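Local structure of histidine-rich glycoprotein (Oryctolagus cuniculus, 4CCV) at residues Val60-Cys63 with Ser64-His67; Ile8-Thr11 with Glu12-Arg15; Arg45-Gly49 with Glu50-Tyr54. The protein binds heme, heparin, heparan sulfate, thrombospondin, plasminogen and divalent metal ions in plasma as an adapter in coagulation and angiogenesis, with this chain forming its second cystatin domain. All coordinates share one frame; numbering follows the deposited sequence.

Contact 1. Residues Val60-Cys63 with Ser64-His67. With NAG (2-acetamido-2-deoxy-beta-D-glucopyranose), chain B; GSH (glutathione), chain C.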
loop_
_atom_site.group_PDB
_atom_site.type_symbol
_atom_site.label_atom_id
_atom_site.label_comp_id
_atom_site.label_asym_id
_atom_site.label_seq_id
_atom_site.Cartn_x
_atom_site.Cartn_y
_atom_site.Cartn_z
ATOM N N VAL A 60 2.450 -1.073 -6.147
ATOM C CA VAL A 60 2.393 -2.506 -6.366
ATOM C C VAL A 60 2.541 -2.874 -7.852
ATOM O O VAL A 60 2.286 -2.046 -8.698
ATOM C CB VAL A 60 1.093 -3.105 -5.782
ATOM C CG1 VAL A 60 1.088 -2.921 -4.251
ATOM C CG2 VAL A 60 -0.193 -2.521 -6.425
ATOM N N ARG A 61 2.916 -4.122 -8.131
ATOM C CA ARG A 61 2.948 -4.666 -9.479
ATOM C C ARG A 61 2.140 -5.950 -9.553
ATOM O O ARG A 61 2.133 -6.758 -8.633
ATOM C CB ARG A 61 4.385 -5.009 -9.897
ATOM C CG ARG A 61 5.290 -3.810 -10.070
ATOM C CD ARG A 61 4.739 -2.817 -11.091
ATOM N NE ARG A 61 5.752 -1.812 -11.445
ATOM C CZ ARG A 61 5.911 -1.272 -12.662
ATOM N NH1 ARG A 61 5.128 -1.651 -13.668
ATOM N NH2 ARG A 61 6.879 -0.372 -12.876
ATOM N N ASN A 62 1.482 -6.129 -10.690
ATOM C CA ASN A 62 0.726 -7.331 -10.983
ATOM C C ASN A 62 1.660 -8.323 -11.632
ATOM O O ASN A 62 1.881 -8.265 -12.866
ATOM C CB ASN A 62 -0.412 -6.985 -11.955
ATOM C CG ASN A 62 -1.300 -8.158 -12.241
ATOM O OD1 ASN A 62 -0.900 -9.302 -12.081
ATOM N ND2 ASN A 62 -2.516 -7.887 -12.683
ATOM N N CYS A 63 2.237 -9.218 -10.836
ATOM C CA CYS A 63 3.312 -10.061 -11.383
ATOM C C CYS A 63 2.835 -11.069 -12.420
ATOM O O CYS A 63 3.666 -11.616 -13.175
ATOM C CB CYS A 63 4.105 -10.771 -10.295
ATOM S SG CYS A 63 4.871 -9.546 -9.187
ATOM N N SER A 64 1.533 -11.343 -12.502
ATOM C CA SER A 64 1.112 -12.258 -13.559
ATOM C C SER A 64 1.302 -11.575 -14.943
ATOM O O SER A 64 1.532 -12.261 -15.976
ATOM C CB SER A 64 -0.293 -12.780 -13.349
ATOM O OG SER A 64 -1.245 -11.844 -13.737
ATOM N N ARG A 65 1.250 -10.243 -14.949
ATOM C CA ARG A 65 1.569 -9.487 -16.166
ATOM C C ARG A 65 3.063 -9.401 -16.503
ATOM O O ARG A 65 3.398 -8.851 -17.517
ATOM C CB ARG A 65 0.926 -8.124 -16.157
ATOM C CG ARG A 65 -0.551 -8.244 -16.502
ATOM C CD ARG A 65 -1.293 -7.065 -16.000
ATOM N NE ARG A 65 -2.695 -7.055 -16.401
ATOM C CZ ARG A 65 -3.223 -6.226 -17.293
ATOM N NH1 ARG A 65 -2.464 -5.371 -17.964
ATOM N NH2 ARG A 65 -4.528 -6.268 -17.525
ATOM N N SER A 66 3.954 -9.982 -15.691
ATOM C CA SER A 66 5.342 -10.116 -16.112
ATOM C C SER A 66 5.535 -11.323 -16.995
ATOM O O SER A 66 6.627 -11.509 -17.540
ATOM C CB SER A 66 6.307 -10.207 -14.929
ATOM O OG SER A 66 6.071 -11.357 -14.116
ATOM N N HIS A 67 4.513 -12.162 -17.143
ATOM C CA HIS A 67 4.634 -13.332 -17.984
ATOM C C HIS A 67 3.930 -13.112 -19.274
ATOM O O HIS A 67 3.021 -12.298 -19.339
ATOM C CB HIS A 67 4.051 -14.544 -17.296
ATOM C CG HIS A 67 4.628 -14.760 -15.942
ATOM N ND1 HIS A 67 5.878 -15.309 -15.745
ATOM C CD2 HIS A 67 4.156 -14.446 -14.715
ATOM C CE1 HIS A 67 6.139 -15.350 -14.454
ATOM N NE2 HIS A 67 5.109 -14.830 -13.811
HETATM C C1 NAG B . -3.459 -8.929 -12.981
HETATM C C2 NAG B . -4.904 -8.517 -12.852
HETATM C C3 NAG B . -5.731 -9.741 -13.193
HETATM C C4 NAG B . -5.400 -10.364 -14.524
HETATM C C5 NAG B . -3.914 -10.650 -14.672
HETATM C C6 NAG B . -3.540 -10.994 -16.143
HETATM C C7 NAG B . -5.862 -6.974 -11.155
HETATM C C8 NAG B . -6.272 -6.730 -9.703
HETATM N N2 NAG B . -5.309 -8.133 -11.501
HETATM O O3 NAG B . -7.062 -9.357 -13.178
HETATM O O4 NAG B . -6.030 -11.613 -14.509
HETATM O O5 NAG B . -3.155 -9.523 -14.243
HETATM O O6 NAG B . -4.037 -9.913 -16.944
HETATM O O7 NAG B . -6.006 -6.051 -11.932
HETATM N N1 GSH C . 9.237 -4.383 -10.072
HETATM C CA1 GSH C . 10.009 -4.902 -8.967
HETATM C C1 GSH C . 11.226 -5.611 -9.549
HETATM O O11 GSH C . 11.978 -4.937 -10.310
HETATM O O12 GSH C . 11.495 -6.804 -9.329
HETATM C CB1 GSH C . 8.965 -5.626 -8.126
HETATM C CG1 GSH C . 9.489 -6.892 -7.471
HETATM C CD1 GSH C . 9.173 -8.154 -8.241
HETATM O OE1 GSH C . 9.292 -9.156 -7.604
HETATM N N2 GSH C . 8.753 -8.243 -9.533
HETATM C CA2 GSH C . 8.446 -9.574 -10.078
HETATM C C2 GSH C . 9.640 -10.446 -10.434
HETATM O O2 GSH C . 9.428 -11.649 -10.572
HETATM C CB2 GSH C . 7.529 -9.421 -11.277
HETATM S SG2 GSH C . 6.127 -8.381 -10.749
HETATM N N3 GSH C . 10.841 -9.859 -10.634
HETATM C CA3 GSH C . 12.035 -10.516 -11.195
HETATM C C3 GSH C . 12.363 -11.855 -10.567
HETATM O O31 GSH C . 12.576 -11.893 -9.332
HETATM O O32 GSH C . 12.403 -12.875 -11.304
#

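Contact 2. Residues Ile8-Thr11 with Glu12-Arg15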
loop_
_atom_site.group_PDB
_atom_site.type_symbol
_atom_site.label_atom_id
_atom_site.label_comp_id
_atom_site.label_asym_id
_atom_site.label_seq_id
_atom_site.Cartn_x
_atom_site.Cartn_y
_atom_site.Cartn_z
ATOM N N ILE A 8 6.799 10.727 7.874
ATOM C CA ILE A 8 8.001 10.027 8.292
ATOM C C ILE A 8 8.943 9.973 7.069
ATOM O O ILE A 8 8.574 9.417 6.062
ATOM C CB ILE A 8 7.641 8.606 8.748
ATOM C CG1 ILE A 8 6.476 8.641 9.719
ATOM C CG2 ILE A 8 8.872 7.889 9.351
ATOM C CD1 ILE A 8 6.757 9.436 10.967
ATOM N N GLU A 9 10.118 10.560 7.170
ATOM C CA GLU A 9 11.091 10.627 6.073
ATOM C C GLU A 9 11.704 9.254 5.762
ATOM O O GLU A 9 11.819 8.917 4.619
ATOM C CB GLU A 9 12.235 11.627 6.380
ATOM C CG GLU A 9 11.821 13.068 6.690
ATOM C CD GLU A 9 10.814 13.653 5.707
ATOM O OE1 GLU A 9 11.058 13.594 4.475
ATOM O OE2 GLU A 9 9.775 14.172 6.177
ATOM N N ASP A 10 12.068 8.478 6.779
ATOM C CA ASP A 10 12.611 7.134 6.555
ATOM C C ASP A 10 11.523 6.067 6.486
ATOM O O ASP A 10 11.074 5.570 7.492
ATOM C CB ASP A 10 13.619 6.784 7.646
ATOM C CG ASP A 10 14.274 5.429 7.425
ATOM O OD1 ASP A 10 14.262 4.902 6.267
ATOM O OD2 ASP A 10 14.808 4.913 8.435
ATOM N N THR A 11 11.141 5.702 5.273
ATOM C CA THR A 11 10.009 4.816 5.038
ATOM C C THR A 11 10.375 3.330 5.050
ATOM O O THR A 11 9.506 2.477 5.200
ATOM C CB THR A 11 9.314 5.171 3.700
ATOM O OG1 THR A 11 10.240 5.041 2.604
ATOM C CG2 THR A 11 8.773 6.593 3.743
ATOM N N GLU A 12 11.659 3.004 4.935
ATOM C CA GLU A 12 12.048 1.591 4.867
ATOM C C GLU A 12 11.555 0.699 6.015
ATOM O O GLU A 12 11.246 -0.461 5.795
ATOM C CB GLU A 12 13.566 1.435 4.711
ATOM C CG GLU A 12 14.017 -0.023 4.535
ATOM C CD GLU A 12 14.492 -0.695 5.832
ATOM O OE1 GLU A 12 14.210 -0.181 6.949
ATOM O OE2 GLU A 12 15.176 -1.750 5.740
ATOM N N PRO A 13 11.490 1.211 7.238
ATOM C CA PRO A 13 10.871 0.398 8.293
ATOM C C PRO A 13 9.365 0.070 8.103
ATOM O O PRO A 13 8.819 -0.743 8.863
ATOM C CB PRO A 13 11.097 1.243 9.552
ATOM C CG PRO A 13 12.239 2.149 9.217
ATOM C CD PRO A 13 11.965 2.488 7.773
ATOM N N PHE A 14 8.715 0.676 7.089
ATOM C CA PHE A 14 7.302 0.430 6.817
ATOM C C PHE A 14 7.145 -0.584 5.702
ATOM O O PHE A 14 6.034 -0.949 5.365
ATOM C CB PHE A 14 6.597 1.746 6.536
ATOM C CG PHE A 14 6.462 2.579 7.770
ATOM C CD1 PHE A 14 5.387 2.396 8.624
ATOM C CD2 PHE A 14 7.461 3.448 8.133
ATOM C CE1 PHE A 14 5.279 3.153 9.789
ATOM C CE2 PHE A 14 7.394 4.167 9.317
ATOM C CZ PHE A 14 6.302 4.019 10.151
ATOM N N ARG A 15 8.258 -1.085 5.172
ATOM C CA ARG A 15 8.170 -2.003 4.058
ATOM C C ARG A 15 7.483 -3.296 4.421
ATOM O O ARG A 15 6.631 -3.777 3.692
ATOM C CB ARG A 15 9.538 -2.321 3.409
ATOM C CG ARG A 15 9.263 -2.986 2.066
ATOM C CD ARG A 15 10.514 -3.228 1.219
ATOM N NE ARG A 15 10.051 -3.836 -0.028
ATOM C CZ ARG A 15 9.873 -3.192 -1.176
ATOM N NH1 ARG A 15 10.184 -1.900 -1.300
ATOM N NH2 ARG A 15 9.415 -3.872 -2.217
#

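Contact 3. Residues Arg45-Gly49 with Glu50-Tyr54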
loop_
_atom_site.group_PDB
_atom_site.type_symbol
_atom_site.label_atom_id
_atom_site.label_comp_id
_atom_site.label_asym_id
_atom_site.label_seq_id
_atom_site.Cartn_x
_atom_site.Cartn_y
_atom_site.Cartn_z
ATOM N N ARG A 45 1.860 10.207 9.455
ATOM C CA ARG A 45 1.557 9.823 10.846
ATOM C C ARG A 45 0.490 10.797 11.329
ATOM O O ARG A 45 0.597 12.010 11.163
ATOM C CB ARG A 45 2.763 9.900 11.747
ATOM C CG ARG A 45 2.472 9.606 13.241
ATOM C CD ARG A 45 3.785 9.493 13.990
ATOM N NE ARG A 45 4.410 10.800 13.952
ATOM C CZ ARG A 45 5.558 11.119 14.519
ATOM N NH1 ARG A 45 6.262 10.206 15.198
ATOM N NH2 ARG A 45 6.005 12.366 14.423
ATOM N N VAL A 46 -0.566 10.276 11.922
ATOM C CA VAL A 46 -1.563 11.128 12.560
ATOM C C VAL A 46 -1.670 10.641 13.990
ATOM O O VAL A 46 -1.907 9.456 14.217
ATOM C CB VAL A 46 -2.908 11.021 11.871
ATOM C CG1 VAL A 46 -3.922 11.919 12.556
ATOM C CG2 VAL A 46 -2.801 11.404 10.390
ATOM N N LYS A 47 -1.491 11.542 14.936
ATOM C CA LYS A 47 -1.408 11.204 16.352
ATOM C C LYS A 47 -2.597 11.901 16.941
ATOM O O LYS A 47 -2.743 13.140 16.775
ATOM C CB LYS A 47 -0.180 11.784 17.020
ATOM C CG LYS A 47 1.075 11.034 16.670
ATOM C CD LYS A 47 2.263 11.625 17.398
ATOM C CE LYS A 47 2.119 11.364 18.880
ATOM N NZ LYS A 47 3.443 11.188 19.566
ATOM N N GLY A 48 -3.454 11.109 17.564
ATOM C CA GLY A 48 -4.678 11.615 18.230
ATOM C C GLY A 48 -4.634 11.267 19.685
ATOM O O GLY A 48 -3.700 10.580 20.151
ATOM N N GLY A 49 -5.639 11.716 20.415
ATOM C CA GLY A 49 -5.873 11.261 21.790
ATOM C C GLY A 49 -5.928 9.746 22.021
ATOM O O GLY A 49 -5.622 9.316 23.133
ATOM N N GLU A 50 -6.275 8.933 21.009
ATOM C CA GLU A 50 -6.607 7.514 21.245
ATOM C C GLU A 50 -5.711 6.511 20.531
ATOM O O GLU A 50 -5.309 5.514 21.117
ATOM C CB GLU A 50 -8.043 7.257 20.796
ATOM C CG GLU A 50 -8.614 5.893 21.184
ATOM C CD GLU A 50 -9.496 5.923 22.437
ATOM O OE1 GLU A 50 -9.742 7.018 22.996
ATOM O OE2 GLU A 50 -9.956 4.837 22.866
ATOM N N ARG A 51 -5.489 6.748 19.242
ATOM C CA ARG A 51 -4.608 5.943 18.420
ATOM C C ARG A 51 -3.608 6.842 17.744
ATOM O O ARG A 51 -3.813 8.055 17.631
ATOM C CB ARG A 51 -5.402 5.203 17.346
ATOM C CG ARG A 51 -6.444 4.241 17.918
ATOM C CD ARG A 51 -5.829 2.902 18.265
ATOM N NE ARG A 51 -6.803 1.898 18.658
ATOM C CZ ARG A 51 -7.529 1.120 17.846
ATOM N NH1 ARG A 51 -7.494 1.212 16.510
ATOM N NH2 ARG A 51 -8.371 0.251 18.403
ATOM N N THR A 52 -2.510 6.211 17.335
ATOM C CA THR A 52 -1.602 6.715 16.367
ATOM C C THR A 52 -1.866 5.928 15.067
ATOM O O THR A 52 -1.779 4.705 15.043
ATOM C CB THR A 52 -0.178 6.600 16.921
ATOM O OG1 THR A 52 -0.107 7.515 18.012
ATOM C CG2 THR A 52 0.854 7.052 15.901
ATOM N N ASN A 53 -2.264 6.641 14.025
ATOM C CA ASN A 53 -2.446 6.047 12.702
ATOM C C ASN A 53 -1.278 6.341 11.789
ATOM O O ASN A 53 -0.811 7.483 11.710
ATOM C CB ASN A 53 -3.774 6.543 12.111
ATOM C CG ASN A 53 -4.973 5.958 12.817
ATOM O OD1 ASN A 53 -5.485 6.471 13.830
ATOM N ND2 ASN A 53 -5.432 4.886 12.307
ATOM N N TYR A 54 -0.786 5.325 11.084
ATOM C CA TYR A 54 0.214 5.514 10.010
ATOM C C TYR A 54 -0.435 5.134 8.723
ATOM O O TYR A 54 -1.045 4.080 8.647
ATOM C CB TYR A 54 1.467 4.627 10.187
ATOM C CG TYR A 54 2.300 4.992 11.375
ATOM C CD1 TYR A 54 1.966 4.506 12.626
ATOM C CD2 TYR A 54 3.383 5.852 11.267
ATOM C CE1 TYR A 54 2.704 4.846 13.749
ATOM C CE2 TYR A 54 4.127 6.220 12.383
ATOM C CZ TYR A 54 3.792 5.686 13.627
ATOM O OH TYR A 54 4.464 6.016 14.766
HETATM O O HOH W 1 -1.432 9.308 19.415
#

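Contact 1. Residues Val60-Cys63 with Ser64-His67
N62 and S64 meet across the turn where a strand gives way to a short 3-10 segment, and two covalent modifications sit on adjacent residues here. N62 ND2 carries the N-linked sugar through a 1.4 Å bond to NAG C1. C63 SG is joined in a disulfide to glutathione SG2, stretched in the model at 2.3 Å. The hydrogen bonds wind the chain back on itself. R65 N donates to N62 O at 2.9 Å, coming from above the carbonyl plane. C63 O takes two donors from S66: the hydroxyl OG, 2.6 Å away on an in-plane lone pair, and the backbone N, 3.0 Å away and well above that plane. S66 OG can double back because it stands between its own N and carbonyl carbon (chi1 62°). S64 OG bonds to N62 OD1 at 3.1 Å, supported by a weak bond from S64 N, which helps fix the amide that bears the sugar. R65 runs its extended chain past N62 ND2, and its NE makes weak hydrogen bonds to NAG O5 and O6; S64 OG also lies close to NAG O5. The R65 guanidinium ends on H71 O and in a salt bridge with E106. V60, R61 and N62 finish strand 51-62 between its sheet neighbours: strand 35-47, where R36 also bonds to the glutathione, and strand 73-84, on which N62 and R65 rest against A73.

Contact 2. Residues Ile8-Thr11 with Glu12-Arg15
I8 meets F14, and T11 holds F14, in a local turn contact at the surface, on the connection that leads from strand 4-7 into helix 15-27. The turn is fixed first by backbone: F14 N donates to T11 O at 2.7 Å. One residue on, R15 N bonds to E12 O at 3.1 Å, so two successive three-residue links coil the chain just ahead of the helix. D10 adds a weaker tie. With CG anti to the backbone N (chi1 -177°), its carboxylate swings forward, and OD1 accepts a long, weak bond from E12 N at 3.5 Å, in the manner of an Asx turn. The same carboxylate lies across the ring of P13, D10 OD1 standing 3.7 Å from P13 CD, while the backbone D10 O is nearer still to that carbon. The like-charged carboxylates of D10 and E12 lie near each other without contact. The apolar side is carried by I8 and F14, which cross at about a right angle: the I8 branch methyl CG2 comes within 4.0 Å of F14 CE2. T11 O also lies at the edge of the F14 ring, in its plane. I8 and T11 rest on V43 of strand 35-47, and R15 sends its guanidinium back to D38 O. This is the strand-to-helix connection of the cystatin fold, in which a helix packs across a curved antiparallel sheet.

Contact 3. Residues Arg45-Gly49 with Glu50-Tyr54
V46 and N53 form the hydrogen-bonded pair at the heart of this antiparallel beta hairpin: V46 N reaches N53 O at 2.8 Å, almost straight at 172°, and N53 N returns to V46 O at the same distance. Nearer the bend, G48 N closes on R51 O at 3.1 Å. A water stitches the turn further, donating to G48 O at 2.7 Å and hydrogen-bonded to T52 OG1. The bend at G48-E50, between the second and third strands, probably corresponds to the first inhibitory loop of classical cystatins. Beyond the bonded pair, the flanking R45-Y54 and K47-T52 pairs are non-hydrogen-bonded, and all four of these side chains leave from the same face of the sheet. K47 CG lies alongside T52 OG1, while T52 CG2 packs against R45 CG at 4.0 Å. On the face that carries V46, N53 ND2 bonds to D80, and R51 turns away into a salt bridge with D95 and a hydrogen bond to S82. R45 makes a salt bridge with D6 by bending at chi3 (66°). Before that bend its aliphatic chain runs beside the Y54 side chain, with R45 CD 3.7 Å from Y54 CE2 and 3.6 Å from Y54 OH.

In the fold
Contacts 1 and 3 lie on opposite sides of the chain's centre, their own centres about 34 Å apart, yet both use strand 51-62: contact 3 at its start, contact 1 at its end. Contact 2 touches contact 3, F14 CE1 meeting Y54 CD2 at 3.6 Å and I8 CD1 lying beside R45, so the approach to the helix packs on the hairpin. Contacts 2 and 3 are surface contacts, although F14 is buried; contact 1 is partly buried, with N62 and C63 enclosed. Their chemistry differs accordingly: covalent and hydroxyl-rich in contact 1, turn bonds with an apolar pair in contact 2, and a regular ladder in contact 3.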